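Local coordinates for protein L-ribulose 3-epimerase (Methylomonas sp. DH-1, PDB 7CJ5) that catalyses the manganese-dependent epimerisation of ketoses at C3, acting most strongly on L-ribulose and also interconverting D-allulose and D-fructose, at residues L70-A75 / D90-K95; D150-N155 / T186-I191; I161-L166 / N190-G195. All coordinates share one frame; numbering follows the deposited sequence.

Interaction 1 of 3, residues L70-A75 / D90-K95; sequences LGLSAA and DELLRK. With FUD (D-fructose), chain D.
Leu70 lays its CD2 methyl alongside CD2 of Leu92, 3.9 Å away, the two side chains running past one another head to tail as they leave the strand and the helix. The other branch of Leu70 serves a second neighbour: CD1 comes within 4.2 Å of Leu93 CD2, and these two side chains lie roughly perpendicular. CG of Leu70 sits between the backbone N and the carbonyl carbon (chi1 60°), an uncommon setting for leucine, and the fork that follows gives each helix residue its own methyl. Leu72 uses a single methyl for both partners. Its CD2 is 4.1 Å from Leu92 CD2, and the same Leu72 CD2 is also 4.1 Å from Leu93 CD2. Four leucine side chains thus meet entirely through methyl groups, with no hydrogen bond between the segments, which illustrates how the layer between strands and helices of a TIM barrel is filled with hydrocarbon.

Gly71 brings no side chain to this layer; the backbone here faces the sugar, with Leu70 O 3.4 Å from O5 of D-fructose. Strand 70-72 and helix 90-95 run nearly antiparallel (169°), their axes 10.3 Å apart, as the return helix of a right-handed beta-alpha-beta unit does. The unit continues into strand 107-112, which pairs with Leu70 and Leu72 through backbone hydrogen bonds and adds Ile112 beside Leu70 and Leu93, while Met135 and Leu138 of helix 125-143 close over Leu93 from the next unit.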
loop_
_atom_site.group_PDB
_atom_site.type_symbol
_atom_site.label_atom_id
_atom_site.label_comp_id
_atom_site.label_asym_id
_atom_site.label_seq_id
_atom_site.Cartn_x
_atom_site.Cartn_y
_atom_site.Cartn_z
ATOM N N LEU A 70 -19.180 -1.147 -1.107
ATOM C CA LEU A 70 -18.769 -2.306 -1.923
ATOM C C LEU A 70 -17.544 -1.899 -2.727
ATOM O O LEU A 70 -17.258 -0.685 -2.810
ATOM C CB LEU A 70 -19.933 -2.724 -2.826
ATOM C CG LEU A 70 -20.418 -1.665 -3.810
ATOM C CD1 LEU A 70 -19.609 -1.702 -5.098
ATOM C CD2 LEU A 70 -21.891 -1.845 -4.098
ATOM N N GLY A 71 -16.853 -2.901 -3.255
ATOM C CA GLY A 71 -15.893 -2.763 -4.354
ATOM C C GLY A 71 -16.382 -3.558 -5.544
ATOM O O GLY A 71 -16.898 -4.680 -5.344
ATOM N N LEU A 72 -16.269 -2.987 -6.740
ATOM C CA LEU A 72 -16.611 -3.708 -7.984
ATOM C C LEU A 72 -15.522 -4.751 -8.233
ATOM O O LEU A 72 -14.500 -4.771 -7.497
ATOM C CB LEU A 72 -16.750 -2.712 -9.134
ATOM C CG LEU A 72 -17.810 -1.630 -8.923
ATOM C CD1 LEU A 72 -17.743 -0.604 -10.038
ATOM C CD2 LEU A 72 -19.199 -2.245 -8.848
ATOM N N SER A 73 -15.740 -5.608 -9.220
ATOM C CA SER A 73 -14.763 -6.636 -9.644
ATOM C C SER A 73 -14.490 -6.450 -11.135
ATOM O O SER A 73 -15.122 -5.578 -11.752
ATOM C CB SER A 73 -15.250 -8.037 -9.325
ATOM O OG SER A 73 -16.288 -8.425 -10.208
ATOM N N ALA A 74 -13.581 -7.244 -11.692
ATOM C CA ALA A 74 -13.259 -7.217 -13.135
ATOM C C ALA A 74 -14.546 -7.374 -13.962
ATOM O O ALA A 74 -14.616 -6.783 -15.067
ATOM C CB ALA A 74 -12.247 -8.288 -13.436
ATOM N N ALA A 75 -15.530 -8.132 -13.461
ATOM C CA ALA A 75 -16.773 -8.471 -14.202
ATOM C C ALA A 75 -17.775 -7.307 -14.172
ATOM O O ALA A 75 -18.730 -7.345 -14.968
ATOM C CB ALA A 75 -17.393 -9.729 -13.645
ATOM N N ASP A 90 -23.116 -0.859 -13.698
ATOM C CA ASP A 90 -24.315 0.000 -13.509
ATOM C C ASP A 90 -25.387 -0.840 -12.794
ATOM O O ASP A 90 -25.973 -0.359 -11.801
ATOM C CB ASP A 90 -24.862 0.540 -14.838
ATOM C CG ASP A 90 -24.031 1.598 -15.554
ATOM O OD1 ASP A 90 -23.032 2.080 -14.976
ATOM O OD2 ASP A 90 -24.410 1.952 -16.707
ATOM N N GLU A 91 -25.643 -2.054 -13.298
ATOM C CA GLU A 91 -26.707 -2.960 -12.797
ATOM C C GLU A 91 -26.426 -3.324 -11.329
ATOM O O GLU A 91 -27.367 -3.250 -10.514
ATOM C CB GLU A 91 -26.803 -4.211 -13.670
ATOM C CG GLU A 91 -27.812 -5.217 -13.157
ATOM C CD GLU A 91 -27.725 -6.605 -13.772
ATOM O OE1 GLU A 91 -26.603 -7.077 -14.031
ATOM O OE2 GLU A 91 -28.781 -7.212 -13.983
ATOM N N LEU A 92 -25.182 -3.681 -10.995
ATOM C CA LEU A 92 -24.788 -4.038 -9.606
ATOM C C LEU A 92 -24.988 -2.828 -8.688
ATOM O O LEU A 92 -25.517 -3.001 -7.565
ATOM C CB LEU A 92 -23.331 -4.501 -9.574
ATOM C CG LEU A 92 -22.899 -5.117 -8.245
ATOM C CD1 LEU A 92 -21.772 -6.117 -8.446
ATOM C CD2 LEU A 92 -22.496 -4.034 -7.254
ATOM N N LEU A 93 -24.577 -1.641 -9.135
ATOM C CA LEU A 93 -24.678 -0.388 -8.340
ATOM C C LEU A 93 -26.156 -0.031 -8.101
ATOM O O LEU A 93 -26.502 0.366 -6.964
ATOM C CB LEU A 93 -23.914 0.716 -9.082
ATOM C CG LEU A 93 -22.394 0.551 -9.071
ATOM C CD1 LEU A 93 -21.726 1.506 -10.041
ATOM C CD2 LEU A 93 -21.836 0.732 -7.672
ATOM N N ARG A 94 -27.019 -0.168 -9.105
ATOM C CA ARG A 94 -28.485 0.067 -8.926
ATOM C C ARG A 94 -29.030 -0.924 -7.890
ATOM O O ARG A 94 -29.778 -0.503 -6.994
ATOM C CB ARG A 94 -29.236 -0.058 -10.254
ATOM C CG ARG A 94 -28.925 1.050 -11.247
ATOM C CD ARG A 94 -29.901 1.098 -12.404
ATOM N NE ARG A 94 -29.897 -0.113 -13.217
ATOM C CZ ARG A 94 -29.124 -0.305 -14.284
ATOM N NH1 ARG A 94 -28.282 0.638 -14.671
ATOM N NH2 ARG A 94 -29.188 -1.442 -14.957
ATOM N N LYS A 95 -28.667 -2.200 -7.998
ATOM C CA LYS A 95 -29.136 -3.248 -7.055
ATOM C C LYS A 95 -28.669 -2.904 -5.634
ATOM O O LYS A 95 -29.484 -2.981 -4.723
ATOM C CB LYS A 95 -28.643 -4.627 -7.487
ATOM C CG LYS A 95 -29.181 -5.768 -6.642
ATOM C CD LYS A 95 -30.681 -5.878 -6.670
ATOM C CE LYS A 95 -31.171 -7.132 -5.981
ATOM N NZ LYS A 95 -32.598 -7.019 -5.600
HETATM C C1 FUD D . -10.411 -1.743 1.150
HETATM C C2 FUD D . -11.188 -0.773 1.997
HETATM C C3 FUD D . -12.641 -1.076 2.267
HETATM C C4 FUD D . -13.202 -1.442 0.908
HETATM C C5 FUD D . -14.592 -2.071 0.845
HETATM C C6 FUD D . -15.263 -2.355 2.174
HETATM O O1 FUD D . -9.005 -1.574 1.346
HETATM O O2 FUD D . -10.642 0.221 2.454
HETATM O O3 FUD D . -13.307 0.067 2.814
HETATM O O4 FUD D . -13.154 -0.237 0.167
HETATM O O5 FUD D . -15.433 -1.279 0.009
HETATM O O6 FUD D . -16.541 -2.986 1.891
#

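Interaction 2 of 3, residues D150-N155 / T186-I191. With MN (manganese (II) ion), chain C; FUD (D-fructose), chain D.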
loop_
_atom_site.group_PDB
_atom_site.type_symbol
_atom_site.label_atom_id
_atom_site.label_comp_id
_atom_site.label_asym_id
_atom_site.label_seq_id
_atom_site.Cartn_x
_atom_site.Cartn_y
_atom_site.Cartn_z
ATOM N N ASP A 150 -20.459 8.250 -1.797
ATOM C CA ASP A 150 -19.161 8.731 -1.269
ATOM C C ASP A 150 -18.078 7.854 -1.899
ATOM O O ASP A 150 -18.075 6.637 -1.629
ATOM C CB ASP A 150 -19.157 8.710 0.261
ATOM C CG ASP A 150 -20.491 9.142 0.847
ATOM O OD1 ASP A 150 -20.715 10.360 0.957
ATOM O OD2 ASP A 150 -21.308 8.252 1.160
ATOM N N LEU A 151 -17.229 8.454 -2.733
ATOM C CA LEU A 151 -16.210 7.735 -3.538
ATOM C C LEU A 151 -14.948 7.574 -2.692
ATOM O O LEU A 151 -14.313 8.604 -2.346
ATOM C CB LEU A 151 -15.913 8.532 -4.803
ATOM C CG LEU A 151 -17.128 8.939 -5.629
ATOM C CD1 LEU A 151 -16.691 9.708 -6.855
ATOM C CD2 LEU A 151 -17.949 7.739 -6.044
ATOM N N GLU A 152 -14.624 6.332 -2.348
ATOM C CA GLU A 152 -13.523 6.022 -1.410
ATOM C C GLU A 152 -12.189 6.055 -2.150
ATOM O O GLU A 152 -11.927 5.153 -2.955
ATOM C CB GLU A 152 -13.698 4.662 -0.753
ATOM C CG GLU A 152 -12.750 4.484 0.414
ATOM C CD GLU A 152 -12.805 3.130 1.094
ATOM O OE1 GLU A 152 -13.613 2.288 0.670
ATOM O OE2 GLU A 152 -12.041 2.935 2.065
ATOM N N VAL A 153 -11.364 7.052 -1.836
ATOM C CA VAL A 153 -9.964 7.127 -2.330
ATOM C C VAL A 153 -9.202 5.967 -1.681
ATOM O O VAL A 153 -9.247 5.849 -0.442
ATOM C CB VAL A 153 -9.359 8.508 -2.022
ATOM C CG1 VAL A 153 -7.878 8.556 -2.339
ATOM C CG2 VAL A 153 -10.111 9.592 -2.786
ATOM N N VAL A 154 -8.560 5.116 -2.483
ATOM C CA VAL A 154 -7.766 3.978 -1.938
ATOM C C VAL A 154 -6.366 4.017 -2.553
ATOM O O VAL A 154 -6.133 4.785 -3.515
ATOM C CB VAL A 154 -8.476 2.616 -2.097
ATOM C CG1 VAL A 154 -9.794 2.605 -1.332
ATOM C CG2 VAL A 154 -8.699 2.206 -3.547
ATOM N N ASN A 155 -5.450 3.259 -1.956
ATOM C CA ASN A 155 -4.009 3.318 -2.286
ATOM C C ASN A 155 -3.798 2.708 -3.678
ATOM O O ASN A 155 -4.728 2.054 -4.203
ATOM C CB ASN A 155 -3.174 2.669 -1.180
ATOM C CG ASN A 155 -3.274 1.158 -1.143
ATOM O OD1 ASN A 155 -2.857 0.490 -2.086
ATOM N ND2 ASN A 155 -3.790 0.610 -0.051
ATOM N N THR A 186 -8.108 6.326 6.533
ATOM C CA THR A 186 -6.811 6.658 7.181
ATOM C C THR A 186 -5.737 5.648 6.758
ATOM O O THR A 186 -4.575 6.059 6.674
ATOM C CB THR A 186 -6.955 6.777 8.706
ATOM O OG1 THR A 186 -7.472 5.559 9.240
ATOM C CG2 THR A 186 -7.845 7.937 9.106
ATOM N N TYR A 187 -6.103 4.384 6.506
ATOM C CA TYR A 187 -5.147 3.323 6.080
ATOM C C TYR A 187 -4.551 3.696 4.716
ATOM O O TYR A 187 -3.326 3.636 4.517
ATOM C CB TYR A 187 -5.834 1.957 6.038
ATOM C CG TYR A 187 -5.092 0.903 5.257
ATOM C CD1 TYR A 187 -3.991 0.245 5.794
ATOM C CD2 TYR A 187 -5.475 0.572 3.969
ATOM C CE1 TYR A 187 -3.317 -0.736 5.082
ATOM C CE2 TYR A 187 -4.799 -0.393 3.233
ATOM C CZ TYR A 187 -3.718 -1.052 3.793
ATOM O OH TYR A 187 -3.056 -2.002 3.073
ATOM N N HIS A 188 -5.410 4.091 3.784
ATOM C CA HIS A 188 -5.009 4.497 2.414
ATOM C C HIS A 188 -4.247 5.827 2.481
ATOM O O HIS A 188 -3.213 5.957 1.807
ATOM C CB HIS A 188 -6.250 4.530 1.510
ATOM C CG HIS A 188 -6.870 3.181 1.349
ATOM N ND1 HIS A 188 -6.157 2.100 0.843
ATOM C CD2 HIS A 188 -8.106 2.720 1.642
ATOM C CE1 HIS A 188 -6.938 1.038 0.809
ATOM N NE2 HIS A 188 -8.131 1.383 1.315
ATOM N N MET A 189 -4.733 6.770 3.286
ATOM C CA MET A 189 -4.131 8.119 3.429
ATOM C C MET A 189 -2.688 7.974 3.913
ATOM O O MET A 189 -1.801 8.714 3.433
ATOM C CB MET A 189 -4.938 8.947 4.420
ATOM C CG MET A 189 -6.327 9.269 3.917
ATOM S SD MET A 189 -7.236 10.242 5.132
ATOM C CE MET A 189 -6.360 11.798 4.999
ATOM N N ASN A 190 -2.463 7.026 4.818
ATOM C CA ASN A 190 -1.146 6.792 5.455
ATOM C C ASN A 190 -0.082 6.585 4.371
ATOM O O ASN A 190 1.080 7.009 4.557
ATOM C CB ASN A 190 -1.227 5.597 6.396
ATOM C CG ASN A 190 0.087 5.355 7.092
ATOM O OD1 ASN A 190 0.571 6.217 7.827
ATOM N ND2 ASN A 190 0.656 4.191 6.852
ATOM N N ILE A 191 -0.455 5.923 3.281
ATOM C CA ILE A 191 0.457 5.669 2.134
ATOM C C ILE A 191 0.520 6.938 1.277
ATOM O O ILE A 191 1.620 7.507 1.144
ATOM C CB ILE A 191 -0.033 4.436 1.348
ATOM C CG1 ILE A 191 0.035 3.174 2.208
ATOM C CG2 ILE A 191 0.725 4.283 0.039
ATOM C CD1 ILE A 191 -0.697 1.993 1.621
HETATM MN MN MN C . -11.916 1.642 3.605
HETATM C C1 FUD D . -10.411 -1.743 1.150
HETATM C C2 FUD D . -11.188 -0.773 1.997
HETATM C C3 FUD D . -12.641 -1.076 2.267
HETATM C C4 FUD D . -13.202 -1.442 0.908
HETATM C C5 FUD D . -14.592 -2.071 0.845
HETATM C C6 FUD D . -15.263 -2.355 2.174
HETATM O O1 FUD D . -9.005 -1.574 1.346
HETATM O O2 FUD D . -10.642 0.221 2.454
HETATM O O3 FUD D . -13.307 0.067 2.814
HETATM O O4 FUD D . -13.154 -0.237 0.167
HETATM O O5 FUD D . -15.433 -1.279 0.009
HETATM O O6 FUD D . -16.541 -2.986 1.891
#
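At the sugar and metal site in the mouth of the barrel, Val154, just past strand 148-152, and Tyr187 on helix 186-192 sandwich the imidazole of His188. Val154 CB stands almost directly over the centre of one face as a CH-pi contact, 3.5 Å from the ring centroid. Tyr187 CD2 lies over the opposite face, toward its rim. Held flat in this way, the ring presents NE2 to the substrate, donating to O2 of D-fructose at 3.0 Å with an angle of 150° and lying 3.1 Å from O1 of the sugar, a second hydrogen bond.

At the ring's other nitrogen, ND1 of His188 receives a weak, bent hydrogen bond of 2.9 Å from Asn155 ND2, the amide plane turned 48° from the ring. Asn155 is itself positioned by the backbone N of Tyr157, which binds its OD1, and its ND2 also reaches the Tyr157 hydroxyl of the second subunit, so dimer and active site share this second shell.

Glu152 stretches inward from the strand, CG anti to the backbone N (chi1 -167°), and divides its carboxylate: OE2 binds manganese at 2.0 Å, while OE1 takes a hydrogen bond from O4 of D-fructose at 2.6 Å. Asp185, His211 and Glu246 complete the metal site, to which the sugar adds O2 and O3. Glu152 and Glu246 are probably the two proton donors/acceptors. A metal-bound carboxylate facing the sugar, with a histidine at its carbonyl end, is typical of ketose 3-epimerases on this barrel.

Interaction 3 of 3, residues I161-L166 / N190-G195; sequences IMNTGL and NIEENG
Glu193 reaches across to the start of helix 165-175, where its OE2 accepts the backbone N-H of Gly165 at 2.7 Å. The bond is nearly straight (160°) and uses the syn lone pair of the carboxylate, the one on the side of OE1. The same OE2 rests 3.2 Å from Thr164 CA, so the acid lies close against the N-cap residue. A bend at chi2 (-75°) swings the carboxylate there, and the positive end of the helix probably stabilises its negative charge.

The neighbouring Glu192 makes its contact through the stem. Its CB packs 3.1 Å from the carbonyl O of Asn163, and its CD lies 3.8 Å from Asn163 CB. The polar ends of these two side chains meet through a water that donates one hydrogen to Asn163 OD1, at 2.8 Å, and the other to Glu192 OE1, at 2.9 Å. A second water lies 2.9 Å from Glu193 OE2, beside the Asn163 carbonyl.

Further out, several of these groups have second partners. Asn163 ND2 is tied to the backbone O of Val154 and of Thr159, Glu193 OE1 to Ser199 OG, and Glu192 forms salt bridges with Arg156 and with Arg265 of the second subunit. Thr164, at the N-cap, turns OG1 to the backbone N of Glu167.

The contact thereby joins the loop after strand 148-152 and the head of helix 165-175 to the tail of helix 186-192, with helix 198-203 flanking Leu166 and the second subunit packing Trp264 on Asn163.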
loop_
_atom_site.group_PDB
_atom_site.type_symbol
_atom_site.label_atom_id
_atom_site.label_comp_id
_atom_site.label_asym_id
_atom_site.label_seq_id
_atom_site.Cartn_x
_atom_site.Cartn_y
_atom_site.Cartn_z
ATOM N N ILE A 161 -7.268 4.839 -10.285
ATOM C CA ILE A 161 -8.119 5.990 -10.706
ATOM C C ILE A 161 -7.807 7.211 -9.841
ATOM O O ILE A 161 -7.548 8.283 -10.416
ATOM C CB ILE A 161 -9.609 5.608 -10.677
ATOM C CG1 ILE A 161 -9.914 4.548 -11.742
ATOM C CG2 ILE A 161 -10.484 6.843 -10.834
ATOM C CD1 ILE A 161 -9.774 5.057 -13.159
ATOM N N MET A 162 -7.851 7.067 -8.516
ATOM C CA MET A 162 -7.602 8.192 -7.581
ATOM C C MET A 162 -7.062 7.644 -6.264
ATOM O O MET A 162 -7.689 6.736 -5.680
ATOM C CB MET A 162 -8.871 9.009 -7.334
ATOM C CG MET A 162 -10.095 8.168 -7.142
ATOM S SD MET A 162 -11.585 9.180 -7.227
ATOM C CE MET A 162 -12.269 8.720 -5.646
ATOM N N ASN A 163 -5.925 8.184 -5.833
ATOM C CA ASN A 163 -5.154 7.662 -4.683
ATOM C C ASN A 163 -5.069 8.722 -3.581
ATOM O O ASN A 163 -4.752 8.340 -2.467
ATOM C CB ASN A 163 -3.774 7.184 -5.126
ATOM C CG ASN A 163 -3.815 6.053 -6.136
ATOM O OD1 ASN A 163 -3.030 6.057 -7.085
ATOM N ND2 ASN A 163 -4.709 5.089 -5.946
ATOM N N THR A 164 -5.363 9.990 -3.877
ATOM C CA THR A 164 -5.365 11.084 -2.870
ATOM C C THR A 164 -6.734 11.764 -2.824
ATOM O O THR A 164 -7.447 11.732 -3.833
ATOM C CB THR A 164 -4.295 12.138 -3.170
ATOM O OG1 THR A 164 -4.714 12.831 -4.349
ATOM C CG2 THR A 164 -2.912 11.550 -3.346
ATOM N N GLY A 165 -7.047 12.410 -1.698
ATOM C CA GLY A 165 -8.221 13.284 -1.550
ATOM C C GLY A 165 -8.312 14.304 -2.671
ATOM O O GLY A 165 -9.422 14.492 -3.192
ATOM N N LEU A 166 -7.196 14.951 -3.029
ATOM C CA LEU A 166 -7.160 15.991 -4.099
ATOM C C LEU A 166 -7.588 15.376 -5.435
ATOM O O LEU A 166 -8.353 16.034 -6.173
ATOM C CB LEU A 166 -5.757 16.590 -4.211
ATOM C CG LEU A 166 -5.292 17.430 -3.027
ATOM C CD1 LEU A 166 -4.040 18.219 -3.389
ATOM C CD2 LEU A 166 -6.383 18.376 -2.572
ATOM N N ASN A 190 -2.463 7.026 4.818
ATOM C CA ASN A 190 -1.146 6.792 5.455
ATOM C C ASN A 190 -0.082 6.585 4.371
ATOM O O ASN A 190 1.080 7.009 4.557
ATOM C CB ASN A 190 -1.227 5.597 6.396
ATOM C CG ASN A 190 0.087 5.355 7.092
ATOM O OD1 ASN A 190 0.571 6.217 7.827
ATOM N ND2 ASN A 190 0.656 4.191 6.852
ATOM N N ILE A 191 -0.455 5.923 3.281
ATOM C CA ILE A 191 0.457 5.669 2.134
ATOM C C ILE A 191 0.520 6.938 1.277
ATOM O O ILE A 191 1.620 7.507 1.144
ATOM C CB ILE A 191 -0.033 4.436 1.348
ATOM C CG1 ILE A 191 0.035 3.174 2.208
ATOM C CG2 ILE A 191 0.725 4.283 0.039
ATOM C CD1 ILE A 191 -0.697 1.993 1.621
ATOM N N GLU A 192 -0.626 7.408 0.775
ATOM C CA GLU A 192 -0.666 8.259 -0.444
ATOM C C GLU A 192 -0.590 9.764 -0.132
ATOM O O GLU A 192 -0.148 10.521 -1.023
ATOM C CB GLU A 192 -1.929 7.953 -1.248
ATOM C CG GLU A 192 -2.016 6.513 -1.725
ATOM C CD GLU A 192 -0.985 6.102 -2.759
ATOM O OE1 GLU A 192 -0.271 7.003 -3.272
ATOM O OE2 GLU A 192 -0.912 4.878 -3.065
ATOM N N GLU A 193 -1.040 10.210 1.041
ATOM C CA GLU A 193 -1.334 11.649 1.279
ATOM C C GLU A 193 -0.068 12.396 1.710
ATOM O O GLU A 193 0.803 11.791 2.344
ATOM C CB GLU A 193 -2.428 11.807 2.331
ATOM C CG GLU A 193 -3.767 11.245 1.905
ATOM C CD GLU A 193 -4.532 12.070 0.891
ATOM O OE1 GLU A 193 -4.180 13.262 0.694
ATOM O OE2 GLU A 193 -5.481 11.522 0.309
ATOM N N ASN A 194 0.000 13.692 1.402
ATOM C CA ASN A 194 1.012 14.620 1.970
ATOM C C ASN A 194 0.496 15.080 3.337
ATOM O O ASN A 194 -0.092 16.175 3.420
ATOM C CB ASN A 194 1.310 15.799 1.044
ATOM C CG ASN A 194 2.421 16.676 1.587
ATOM O OD1 ASN A 194 2.884 17.607 0.924
ATOM N ND2 ASN A 194 2.854 16.383 2.804
ATOM N N GLY A 195 0.667 14.242 4.359
ATOM C CA GLY A 195 0.107 14.453 5.706
ATOM C C GLY A 195 -1.351 14.021 5.778
ATOM O O GLY A 195 -1.969 13.751 4.719
HETATM O O HOH W 1 -5.889 8.677 0.566
HETATM O O HOH W 2 -0.451 6.761 -6.111
#

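In the fold
All three contacts are buried, yet their chemistry changes with their place in the barrel. Interaction 1 is purely apolar packing between a strand and its following helix; interaction 2 mixes metal and sugar ligands with a valine packed on the histidine ring; interaction 3 depends on carboxylates, a helix start and a bridging water. Interactions 1 and 2 each involve a strand of the same closed sheet, their centres about 20 Å apart, and both reach D-fructose, the first by backbone atoms of Leu70 and Gly71. Interactions 2 and 3 have centres about 6 Å apart, share Asn190 and Ile191 of helix 186-192, and touch where Val153 packs on Asn163 and Thr164. Both also meet the second subunit, whereas interaction 1 does not.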